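Local coordinates for protein arginine kinase (Anthopleura japonica, PDB 4RF6) that catalyses the reversible transfer of a phosphate group from ATP to L-arginine, giving phosphoarginine and ADP, as a double-domain member of the ATP:guanido phosphotransferase family, at residues A[15-20]-A[46-51]; A[239-242]-A[248-251]; A[304-309]-A[355-360]. One frame throughout, in Å; residues are numbered along the deposited sequence.

The three contacts follow one another along the first of two approximate repeats. Contact 1 is a surface contact in the N-terminal phosphagen kinase range, its centre about 50 Å from the centre of the chain, and it joins two loops by a polar bond and waters. Contacts 2 and 3 share the C-terminal catalytic range, with centres about 21 Å apart and nearest atoms about 12 Å apart, and both are partly buried. Contact 2 ties a strand of the large antiparallel sheet to the helix that follows it, combining a buried hydrogen bond, a valine packed on serine and glutamate, and a water bridge. Contact 3 pairs two antiparallel helices through apolar side chains alone.

Contact 1: residues A[15-20]-A[46-51]; sequences SKNAFP and LKNKKT
N17 reaches across to the backbone of K47 with its side-chain amide, the one direct hydrogen bond between the loops 15-20 and 46-51. The bond from CA to CB heads for the other loop; CG, anti to the backbone N (chi1 -156°), comes 3.8 Å from K47 O. ND2 then donates to K47 O at 3.0 Å, with an N-H...O angle of 174°. The acceptor lies in the plane of the N17 amide, whereas ND2 sits well above the carbonyl plane of K47, 52° out of it. Water 1 lies 2.9 Å from N17 OD1 and 3.0 Å from K47 O; it can bridge them, but has more acceptors in reach than protons. K47 CB and CG pass alongside N17 ND2, CB at 3.9 Å. Water 2 adds a looser link, donating to N48 OD1 and accepting weakly from ND2.

N17, the first residue past helix 7-14, has positive phi in a Schellman motif, with two bonds back into the last turn; L46 to K49, after helix 40-46, form a type I beta turn. W58 of helix 57-66 touches the N17 side chain, and its NE1 is hydrogen-bonded to A18 O.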
ATOM      1  N   SER A  15      39.235   3.487  29.941  1.00 30.47           N
ATOM      2  CA  SER A  15      39.588   3.129  31.312  1.00 31.32           C
ATOM      3  C   SER A  15      40.737   3.980  31.857  1.00 30.63           C
ATOM      4  O   SER A  15      40.926   4.074  33.073  1.00 30.36           O
ATOM      5  CB  SER A  15      39.950   1.648  31.401  1.00 35.97           C
ATOM      6  OG  SER A  15      41.064   1.350  30.580  1.00 43.37           O
ATOM      7  N   LYS A  16      41.501   4.592  30.955  1.00 29.34           N
ATOM      8  CA  LYS A  16      42.604   5.468  31.341  1.00 34.16           C
ATOM      9  C   LYS A  16      42.199   6.931  31.256  1.00 29.99           C
ATOM     10  O   LYS A  16      42.968   7.819  31.643  1.00 28.72           O
ATOM     11  CB  LYS A  16      43.823   5.221  30.451  1.00 41.31           C
ATOM     12  CG  LYS A  16      44.562   3.933  30.768  1.00 47.58           C
ATOM     13  CD  LYS A  16      45.759   3.742  29.850  1.00 54.43           C
ATOM     14  CE  LYS A  16      45.673   2.415  29.104  1.00 59.34           C
ATOM     15  NZ  LYS A  16      46.788   2.230  28.129  1.00 62.92           N
ATOM     16  N   ASN A  17      40.989   7.164  30.749  1.00 27.72           N
ATOM     17  CA  ASN A  17      40.480   8.512  30.511  1.00 26.58           C
ATOM     18  C   ASN A  17      41.473   9.318  29.672  1.00 29.11           C
ATOM     19  O   ASN A  17      41.749  10.481  29.957  1.00 29.47           O
ATOM     20  CB  ASN A  17      40.182   9.223  31.833  1.00 24.65           C
ATOM     21  CG  ASN A  17      39.146  10.322  31.690  1.00 25.70           C
ATOM     22  OD1 ASN A  17      38.283  10.273  30.810  1.00 23.28           O
ATOM     23  ND2 ASN A  17      39.220  11.320  32.568  1.00 25.10           N
ATOM     24  N   ALA A  18      42.019   8.670  28.647  1.00 29.23           N
ATOM     25  CA  ALA A  18      43.000   9.289  27.771  1.00 31.52           C
ATOM     26  C   ALA A  18      42.355   9.611  26.424  1.00 32.70           C
ATOM     27  O   ALA A  18      41.314   9.044  26.077  1.00 30.44           O
ATOM     28  CB  ALA A  18      44.195   8.369  27.589  1.00 31.45           C
ATOM     29  N   PHE A  19      42.969  10.524  25.675  1.00 32.18           N
ATOM     30  CA  PHE A  19      42.468  10.896  24.356  1.00 31.01           C
ATOM     31  C   PHE A  19      42.356   9.654  23.478  1.00 33.01           C
ATOM     32  O   PHE A  19      43.264   8.825  23.457  1.00 31.61           O
ATOM     33  CB  PHE A  19      43.393  11.930  23.706  1.00 34.48           C
ATOM     34  CG  PHE A  19      42.912  12.420  22.372  1.00 34.60           C
ATOM     35  CD1 PHE A  19      43.336  11.808  21.203  1.00 35.89           C
ATOM     36  CD2 PHE A  19      42.030  13.487  22.289  1.00 35.83           C
ATOM     37  CE1 PHE A  19      42.893  12.250  19.973  1.00 37.55           C
ATOM     38  CE2 PHE A  19      41.580  13.939  21.062  1.00 36.59           C
ATOM     39  CZ  PHE A  19      42.015  13.319  19.902  1.00 37.24           C
ATOM     40  N   PRO A  20      41.228   9.504  22.768  1.00 34.72           N
ATOM     41  CA  PRO A  20      41.066   8.303  21.943  1.00 36.23           C
ATOM     42  C   PRO A  20      41.915   8.363  20.671  1.00 40.43           C
ATOM     43  O   PRO A  20      41.458   8.884  19.647  1.00 39.36           O
ATOM     44  CB  PRO A  20      39.571   8.311  21.599  1.00 31.81           C
ATOM     45  CG  PRO A  20      39.190   9.749  21.632  1.00 31.58           C
ATOM     46  CD  PRO A  20      40.058  10.398  22.691  1.00 33.31           C
ATOM     47  N   LEU A  46      37.684  18.939  29.060  1.00 27.74           N
ATOM     48  CA  LEU A  46      36.395  18.352  29.427  1.00 26.97           C
ATOM     49  C   LEU A  46      36.470  16.956  30.062  1.00 24.91           C
ATOM     50  O   LEU A  46      35.467  16.457  30.569  1.00 27.20           O
ATOM     51  CB  LEU A  46      35.478  18.298  28.199  1.00 27.04           C
ATOM     52  CG  LEU A  46      35.063  19.621  27.559  1.00 22.94           C
ATOM     53  CD1 LEU A  46      34.172  19.365  26.355  1.00 22.15           C
ATOM     54  CD2 LEU A  46      34.346  20.498  28.573  1.00 23.28           C
ATOM     55  N   LYS A  47      37.645  16.331  30.046  1.00 27.37           N
ATOM     56  CA  LYS A  47      37.760  14.923  30.451  1.00 30.31           C
ATOM     57  C   LYS A  47      37.444  14.626  31.924  1.00 28.74           C
ATOM     58  O   LYS A  47      37.198  13.471  32.284  1.00 28.39           O
ATOM     59  CB  LYS A  47      39.139  14.363  30.095  1.00 32.33           C
ATOM     60  CG  LYS A  47      40.279  14.957  30.906  1.00 35.01           C
ATOM     61  CD  LYS A  47      41.622  14.468  30.388  1.00 34.68           C
ATOM     62  CE  LYS A  47      42.737  14.808  31.361  1.00 40.37           C
ATOM     63  NZ  LYS A  47      44.069  14.418  30.823  1.00 42.48           N
ATOM     64  N   ASN A  48      37.442  15.655  32.771  1.00 28.12           N
ATOM     65  CA  ASN A  48      37.196  15.453  34.200  1.00 29.98           C
ATOM     66  C   ASN A  48      35.815  15.913  34.673  1.00 31.34           C
ATOM     67  O   ASN A  48      35.462  15.733  35.842  1.00 32.62           O
ATOM     68  CB  ASN A  48      38.295  16.114  35.037  1.00 30.68           C
ATOM     69  CG  ASN A  48      39.654  15.469  34.829  1.00 34.95           C
ATOM     70  OD1 ASN A  48      39.768  14.245  34.761  1.00 35.93           O
ATOM     71  ND2 ASN A  48      40.692  16.292  34.717  1.00 36.19           N
ATOM     72  N   LYS A  49      35.041  16.500  33.762  1.00 27.90           N
ATOM     73  CA  LYS A  49      33.706  16.996  34.087  1.00 26.40           C
ATOM     74  C   LYS A  49      32.660  15.886  34.032  1.00 25.80           C
ATOM     75  O   LYS A  49      32.711  15.013  33.159  1.00 28.02           O
ATOM     76  CB  LYS A  49      33.305  18.125  33.133  1.00 29.40           C
ATOM     77  CG  LYS A  49      34.325  19.250  33.060  1.00 34.12           C
ATOM     78  CD  LYS A  49      33.723  20.514  32.462  1.00 35.58           C
ATOM     79  CE  LYS A  49      34.760  21.633  32.406  1.00 37.19           C
ATOM     80  NZ  LYS A  49      34.176  22.893  31.865  1.00 39.07           N
ATOM     81  N   LYS A  50      31.707  15.928  34.964  1.00 23.97           N
ATOM     82  CA  LYS A  50      30.608  14.959  34.997  1.00 26.48           C
ATOM     83  C   LYS A  50      29.271  15.653  35.264  1.00 26.24           C
ATOM     84  O   LYS A  50      29.191  16.565  36.094  1.00 20.48           O
ATOM     85  CB  LYS A  50      30.865  13.894  36.069  1.00 28.05           C
ATOM     86  CG  LYS A  50      32.127  13.081  35.827  1.00 31.48           C
ATOM     87  CD  LYS A  50      32.342  12.027  36.889  1.00 33.91           C
ATOM     88  CE  LYS A  50      33.666  11.318  36.666  1.00 36.06           C
ATOM     89  NZ  LYS A  50      34.257  10.862  37.949  1.00 38.13           N
ATOM     90  N   THR A  51      28.228  15.219  34.562  1.00 23.02           N
ATOM     91  CA  THR A  51      26.887  15.758  34.769  1.00 21.37           C
ATOM     92  C   THR A  51      26.305  15.206  36.068  1.00 22.35           C
ATOM     93  O   THR A  51      26.911  14.332  36.696  1.00 24.51           O
ATOM     94  CB  THR A  51      25.947  15.412  33.590  1.00 22.64           C
ATOM     95  OG1 THR A  51      25.552  14.035  33.670  1.00 23.34           O
ATOM     96  CG2 THR A  51      26.636  15.669  32.251  1.00 18.99           C
TER
HETATM   97  O   HOH W   1      35.824  11.732  30.245  1.00 22.76           O
HETATM   98  O   HOH W   2      41.996  12.220  34.232  1.00 46.97           O

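Contact 2: residues A[239-242]-A[248-251]; sequences SMEK and SVFS
The carboxylate of E241 is the flat group that meets V249 across this contact: V249 CG2 lies over one face, about 3.6 Å above the plane and nearly over E241 CD, while water 3 lies close to that plane, out beyond the oxygens. The motif is a beta-alpha unit: strand 235-242 of the eight-stranded antiparallel sheet of the catalytic domain turns through a short connection into helix 246-264, which packs back on it. The closest CA atoms, those of S239 and V249, are only 5.7 Å apart.

The glutamate's polar end has partners beyond the valine. OE2 forms a salt bridge with R252, one turn further along the helix, while OE1 accepts a hydrogen bond from water 3 at 2.6 Å. That water is also hydrogen-bonded to S248 OG, giving a solvent bridge from strand to helix. E241 and V249 run past each other in opposite directions, and the glutamate is brought over the methyl by CG lying between the backbone N and the carbonyl carbon (chi1 66°).

V249 is wedged between two strand residues whose side chains leave the strand toward the helix. Its CG1 approaches S239 O and S239 OG, each at 3.3 Å, and its side chain also touches T130 and I132 of strand 127-136. The contact thus adjoins a segment predicted to bind ATP. Beside CG1, the buried S239 OG donates to V249 O at 2.8 Å, tilted 17° from the carbonyl plane.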
ATOM      1  N   SER A 239       3.599   8.437  12.170  1.00 18.43           N
ATOM      2  CA  SER A 239       2.291   8.392  11.536  1.00 18.36           C
ATOM      3  C   SER A 239       2.529   8.114  10.059  1.00 18.88           C
ATOM      4  O   SER A 239       3.383   8.752   9.440  1.00 15.94           O
ATOM      5  CB  SER A 239       1.556   9.715  11.722  1.00 18.54           C
ATOM      6  OG  SER A 239       0.303   9.698  11.069  1.00 19.55           O
ATOM      7  N   MET A 240       1.802   7.154   9.494  1.00 18.11           N
ATOM      8  CA  MET A 240       2.066   6.746   8.116  1.00 20.60           C
ATOM      9  C   MET A 240       0.876   6.062   7.463  1.00 20.44           C
ATOM     10  O   MET A 240       0.049   5.443   8.134  1.00 21.38           O
ATOM     11  CB  MET A 240       3.289   5.818   8.054  1.00 19.11           C
ATOM     12  CG  MET A 240       3.065   4.422   8.634  1.00 23.77           C
ATOM     13  SD  MET A 240       2.862   4.439  10.426  1.00 29.34           S
ATOM     14  CE  MET A 240       2.676   2.685  10.781  1.00 28.13           C
ATOM     15  N   GLU A 241       0.802   6.168   6.143  1.00 19.25           N
ATOM     16  CA  GLU A 241      -0.227   5.473   5.389  1.00 18.84           C
ATOM     17  C   GLU A 241       0.165   5.472   3.918  1.00 19.29           C
ATOM     18  O   GLU A 241       1.091   6.180   3.510  1.00 17.89           O
ATOM     19  CB  GLU A 241      -1.587   6.149   5.584  1.00 22.68           C
ATOM     20  CG  GLU A 241      -1.668   7.560   5.004  1.00 24.90           C
ATOM     21  CD  GLU A 241      -2.868   8.335   5.516  1.00 28.88           C
ATOM     22  OE1 GLU A 241      -3.458   9.114   4.733  1.00 29.64           O
ATOM     23  OE2 GLU A 241      -3.206   8.176   6.710  1.00 28.63           O
ATOM     24  N   LYS A 242      -0.519   4.663   3.121  1.00 19.40           N
ATOM     25  CA  LYS A 242      -0.325   4.720   1.679  1.00 19.42           C
ATOM     26  C   LYS A 242      -1.015   5.966   1.138  1.00 18.32           C
ATOM     27  O   LYS A 242      -1.902   6.529   1.792  1.00 18.16           O
ATOM     28  CB  LYS A 242      -0.857   3.449   1.012  1.00 20.36           C
ATOM     29  CG  LYS A 242       0.048   2.231   1.227  1.00 23.02           C
ATOM     30  CD  LYS A 242      -0.460   1.005   0.471  1.00 23.58           C
ATOM     31  CE  LYS A 242       0.414  -0.214   0.753  1.00 25.60           C
ATOM     32  NZ  LYS A 242       1.825  -0.009   0.313  1.00 26.86           N
ATOM     33  N   SER A 248      -3.494  14.739   6.606  1.00 23.58           N
ATOM     34  CA  SER A 248      -4.114  13.801   7.541  1.00 26.96           C
ATOM     35  C   SER A 248      -3.079  13.074   8.405  1.00 24.57           C
ATOM     36  O   SER A 248      -3.315  12.818   9.587  1.00 21.66           O
ATOM     37  CB  SER A 248      -4.976  12.794   6.784  1.00 29.92           C
ATOM     38  OG  SER A 248      -5.376  11.730   7.624  1.00 34.28           O
ATOM     39  N   VAL A 249      -1.937  12.739   7.808  1.00 24.37           N
ATOM     40  CA  VAL A 249      -0.856  12.060   8.522  1.00 20.15           C
ATOM     41  C   VAL A 249      -0.297  12.935   9.651  1.00 21.75           C
ATOM     42  O   VAL A 249      -0.050  12.457  10.760  1.00 19.99           O
ATOM     43  CB  VAL A 249       0.289  11.663   7.570  1.00 16.85           C
ATOM     44  CG1 VAL A 249       1.527  11.231   8.356  1.00 21.33           C
ATOM     45  CG2 VAL A 249      -0.148  10.558   6.619  1.00 16.02           C
ATOM     46  N   PHE A 250      -0.094  14.214   9.353  1.00 23.24           N
ATOM     47  CA  PHE A 250       0.454  15.148  10.327  1.00 26.39           C
ATOM     48  C   PHE A 250      -0.567  15.477  11.407  1.00 29.06           C
ATOM     49  O   PHE A 250      -0.213  15.665  12.575  1.00 29.60           O
ATOM     50  CB  PHE A 250       0.931  16.428   9.639  1.00 24.54           C
ATOM     51  CG  PHE A 250       1.701  17.352  10.544  1.00 24.22           C
ATOM     52  CD1 PHE A 250       2.801  16.888  11.254  1.00 22.36           C
ATOM     53  CD2 PHE A 250       1.331  18.684  10.677  1.00 26.18           C
ATOM     54  CE1 PHE A 250       3.516  17.734  12.093  1.00 24.18           C
ATOM     55  CE2 PHE A 250       2.039  19.542  11.509  1.00 27.22           C
ATOM     56  CZ  PHE A 250       3.136  19.066  12.219  1.00 26.69           C
ATOM     57  N   SER A 251      -1.835  15.548  11.012  1.00 28.11           N
ATOM     58  CA  SER A 251      -2.921  15.770  11.965  1.00 30.24           C
ATOM     59  C   SER A 251      -2.960  14.656  13.014  1.00 26.20           C
ATOM     60  O   SER A 251      -3.013  14.926  14.217  1.00 24.45           O
ATOM     61  CB  SER A 251      -4.265  15.859  11.229  1.00 31.82           C
ATOM     62  OG  SER A 251      -5.341  15.953  12.137  1.00 33.92           O
TER
HETATM   63  O   HOH W   3      -5.702   9.735   5.975  1.00 47.96           O

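Contact 3: residues A[304-309]-A[355-360]; sequences ENILTK and VKALME
I306 and A357 meet through methyl groups, I306 CG2 lying 3.9 Å from A357 CB, where the two helices come nearest. The same I306 CG2 also reaches L358 CD2 at 4.0 Å, so one methyl touches two successive residues of the facing helix, A357 and L358. Its placement follows from chi1 of -66°, which sets CG2 anti to the backbone N while CG1 turns beside that N. A second apolar pair flanks this one: L307 CD2 is 4.1 Å from L358 CD1, and these leucine side chains cross at about a right angle. L358 therefore divides its branches, CD1 to L307 and CD2 to I306. No hydrogen bond joins the segments, and the contact is purely aliphatic.

What positions these side chains is the geometry of the backbones. The local axes approach to 10.0 Å and run antiparallel at 168°, with I306 and A357 the nearest CA pair at 7.2 Å.

The short helix 303-310 thus lies alongside the long helix 344-370. L307 also packs on I312 and A314 of the adjoining edge strand 312-316, while V355 and M359 of the long helix touch L120.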
ATOM      1  N   GLU A 304      16.918  19.949  -9.323  1.00 44.70           N
ATOM      2  CA  GLU A 304      17.763  20.240  -8.165  1.00 46.39           C
ATOM      3  C   GLU A 304      17.415  21.586  -7.527  1.00 44.22           C
ATOM      4  O   GLU A 304      17.574  21.768  -6.319  1.00 44.64           O
ATOM      5  CB  GLU A 304      19.246  20.188  -8.540  1.00 49.03           C
ATOM      6  CG  GLU A 304      19.753  18.792  -8.881  1.00 52.75           C
ATOM      7  CD  GLU A 304      19.762  17.852  -7.681  1.00 55.74           C
ATOM      8  OE1 GLU A 304      19.888  18.337  -6.535  1.00 56.95           O
ATOM      9  OE2 GLU A 304      19.646  16.625  -7.889  1.00 55.65           O
ATOM     10  N   ASN A 305      16.930  22.517  -8.343  1.00 42.17           N
ATOM     11  CA  ASN A 305      16.493  23.818  -7.849  1.00 43.43           C
ATOM     12  C   ASN A 305      15.305  23.724  -6.883  1.00 38.97           C
ATOM     13  O   ASN A 305      15.251  24.431  -5.878  1.00 37.80           O
ATOM     14  CB  ASN A 305      16.143  24.743  -9.018  1.00 48.39           C
ATOM     15  CG  ASN A 305      17.370  25.360  -9.677  1.00 53.34           C
ATOM     16  OD1 ASN A 305      18.495  24.887  -9.508  1.00 55.30           O
ATOM     17  ND2 ASN A 305      17.148  26.427 -10.443  1.00 54.55           N
ATOM     18  N   ILE A 306      14.352  22.855  -7.198  1.00 38.20           N
ATOM     19  CA  ILE A 306      13.189  22.654  -6.339  1.00 36.21           C
ATOM     20  C   ILE A 306      13.609  22.026  -5.013  1.00 30.80           C
ATOM     21  O   ILE A 306      13.197  22.482  -3.939  1.00 30.93           O
ATOM     22  CB  ILE A 306      12.126  21.790  -7.037  1.00 36.80           C
ATOM     23  CG1 ILE A 306      11.564  22.552  -8.234  1.00 40.22           C
ATOM     24  CG2 ILE A 306      11.007  21.423  -6.077  1.00 36.58           C
ATOM     25  CD1 ILE A 306      10.774  21.705  -9.200  1.00 41.62           C
ATOM     26  N   LEU A 307      14.450  20.996  -5.095  1.00 31.48           N
ATOM     27  CA  LEU A 307      14.985  20.339  -3.904  1.00 32.37           C
ATOM     28  C   LEU A 307      15.670  21.344  -2.984  1.00 34.05           C
ATOM     29  O   LEU A 307      15.412  21.374  -1.778  1.00 36.53           O
ATOM     30  CB  LEU A 307      15.976  19.241  -4.288  1.00 31.06           C
ATOM     31  CG  LEU A 307      15.455  18.066  -5.105  1.00 32.93           C
ATOM     32  CD1 LEU A 307      16.531  16.999  -5.253  1.00 32.75           C
ATOM     33  CD2 LEU A 307      14.208  17.474  -4.467  1.00 35.63           C
ATOM     34  N   THR A 308      16.545  22.158  -3.570  1.00 33.88           N
ATOM     35  CA  THR A 308      17.280  23.183  -2.837  1.00 36.20           C
ATOM     36  C   THR A 308      16.323  24.183  -2.194  1.00 35.02           C
ATOM     37  O   THR A 308      16.447  24.503  -1.009  1.00 34.09           O
ATOM     38  CB  THR A 308      18.261  23.941  -3.760  1.00 36.68           C
ATOM     39  OG1 THR A 308      19.200  23.020  -4.330  1.00 37.04           O
ATOM     40  CG2 THR A 308      19.021  24.997  -2.985  1.00 38.49           C
ATOM     41  N   LYS A 309      15.362  24.661  -2.982  1.00 33.75           N
ATOM     42  CA  LYS A 309      14.399  25.656  -2.517  1.00 34.71           C
ATOM     43  C   LYS A 309      13.644  25.212  -1.264  1.00 36.74           C
ATOM     44  O   LYS A 309      13.479  25.993  -0.322  1.00 38.06           O
ATOM     45  CB  LYS A 309      13.414  26.014  -3.638  1.00 33.51           C
ATOM     46  CG  LYS A 309      12.226  26.874  -3.198  1.00 36.54           C
ATOM     47  CD  LYS A 309      11.782  27.800  -4.328  1.00 40.84           C
ATOM     48  CE  LYS A 309      10.265  27.936  -4.412  1.00 45.75           C
ATOM     49  NZ  LYS A 309       9.693  28.806  -3.344  1.00 48.81           N
ATOM     50  N   VAL A 355       6.983  18.489  -2.878  1.00 26.89           N
ATOM     51  CA  VAL A 355       6.447  17.334  -3.602  1.00 25.55           C
ATOM     52  C   VAL A 355       5.456  17.785  -4.671  1.00 29.54           C
ATOM     53  O   VAL A 355       5.441  17.256  -5.786  1.00 30.99           O
ATOM     54  CB  VAL A 355       5.777  16.317  -2.642  1.00 23.71           C
ATOM     55  CG1 VAL A 355       5.027  15.246  -3.425  1.00 22.30           C
ATOM     56  CG2 VAL A 355       6.817  15.669  -1.732  1.00 24.10           C
ATOM     57  N   LYS A 356       4.635  18.773  -4.326  1.00 31.03           N
ATOM     58  CA  LYS A 356       3.681  19.340  -5.272  1.00 31.96           C
ATOM     59  C   LYS A 356       4.373  19.899  -6.515  1.00 32.42           C
ATOM     60  O   LYS A 356       3.950  19.639  -7.644  1.00 31.10           O
ATOM     61  CB  LYS A 356       2.837  20.432  -4.613  1.00 33.82           C
ATOM     62  CG  LYS A 356       1.782  21.037  -5.541  1.00 34.10           C
ATOM     63  CD  LYS A 356       0.969  22.125  -4.854  1.00 38.11           C
ATOM     64  CE  LYS A 356      -0.014  22.763  -5.825  1.00 46.74           C
ATOM     65  NZ  LYS A 356      -0.953  23.709  -5.153  1.00 50.91           N
ATOM     66  N   ALA A 357       5.439  20.663  -6.303  1.00 32.87           N
ATOM     67  CA  ALA A 357       6.197  21.240  -7.410  1.00 33.63           C
ATOM     68  C   ALA A 357       6.795  20.139  -8.277  1.00 33.14           C
ATOM     69  O   ALA A 357       6.749  20.215  -9.507  1.00 34.10           O
ATOM     70  CB  ALA A 357       7.287  22.155  -6.887  1.00 34.07           C
ATOM     71  N   LEU A 358       7.364  19.126  -7.626  1.00 31.13           N
ATOM     72  CA  LEU A 358       7.909  17.960  -8.320  1.00 29.06           C
ATOM     73  C   LEU A 358       6.818  17.192  -9.062  1.00 34.35           C
ATOM     74  O   LEU A 358       7.048  16.681 -10.163  1.00 38.73           O
ATOM     75  CB  LEU A 358       8.624  17.022  -7.340  1.00 27.03           C
ATOM     76  CG  LEU A 358       9.896  17.518  -6.650  1.00 30.36           C
ATOM     77  CD1 LEU A 358      10.344  16.559  -5.565  1.00 27.84           C
ATOM     78  CD2 LEU A 358      11.016  17.712  -7.656  1.00 31.50           C
ATOM     79  N   MET A 359       5.636  17.102  -8.457  1.00 32.15           N
ATOM     80  CA  MET A 359       4.521  16.403  -9.087  1.00 33.57           C
ATOM     81  C   MET A 359       4.014  17.162 -10.317  1.00 36.01           C
ATOM     82  O   MET A 359       3.744  16.560 -11.355  1.00 35.54           O
ATOM     83  CB  MET A 359       3.381  16.152  -8.089  1.00 35.15           C
ATOM     84  CG  MET A 359       2.271  15.259  -8.639  1.00 37.20           C
ATOM     85  SD  MET A 359       1.061  14.754  -7.392  1.00 43.22           S
ATOM     86  CE  MET A 359       0.058  16.235  -7.280  1.00 41.91           C
ATOM     87  N   GLU A 360       3.902  18.483 -10.206  1.00 38.38           N
ATOM     88  CA  GLU A 360       3.456  19.303 -11.331  1.00 41.57           C
ATOM     89  C   GLU A 360       4.417  19.233 -12.518  1.00 38.26           C
ATOM     90  O   GLU A 360       4.001  19.358 -13.674  1.00 40.70           O
ATOM     91  CB  GLU A 360       3.232  20.752 -10.891  1.00 46.10           C
ATOM     92  CG  GLU A 360       1.990  20.944 -10.029  1.00 50.50           C
ATOM     93  CD  GLU A 360       0.699  20.710 -10.802  1.00 57.18           C
ATOM     94  OE1 GLU A 360       0.685  20.961 -12.026  1.00 59.30           O
ATOM     95  OE2 GLU A 360      -0.300  20.274 -10.187  1.00 59.62           O
TER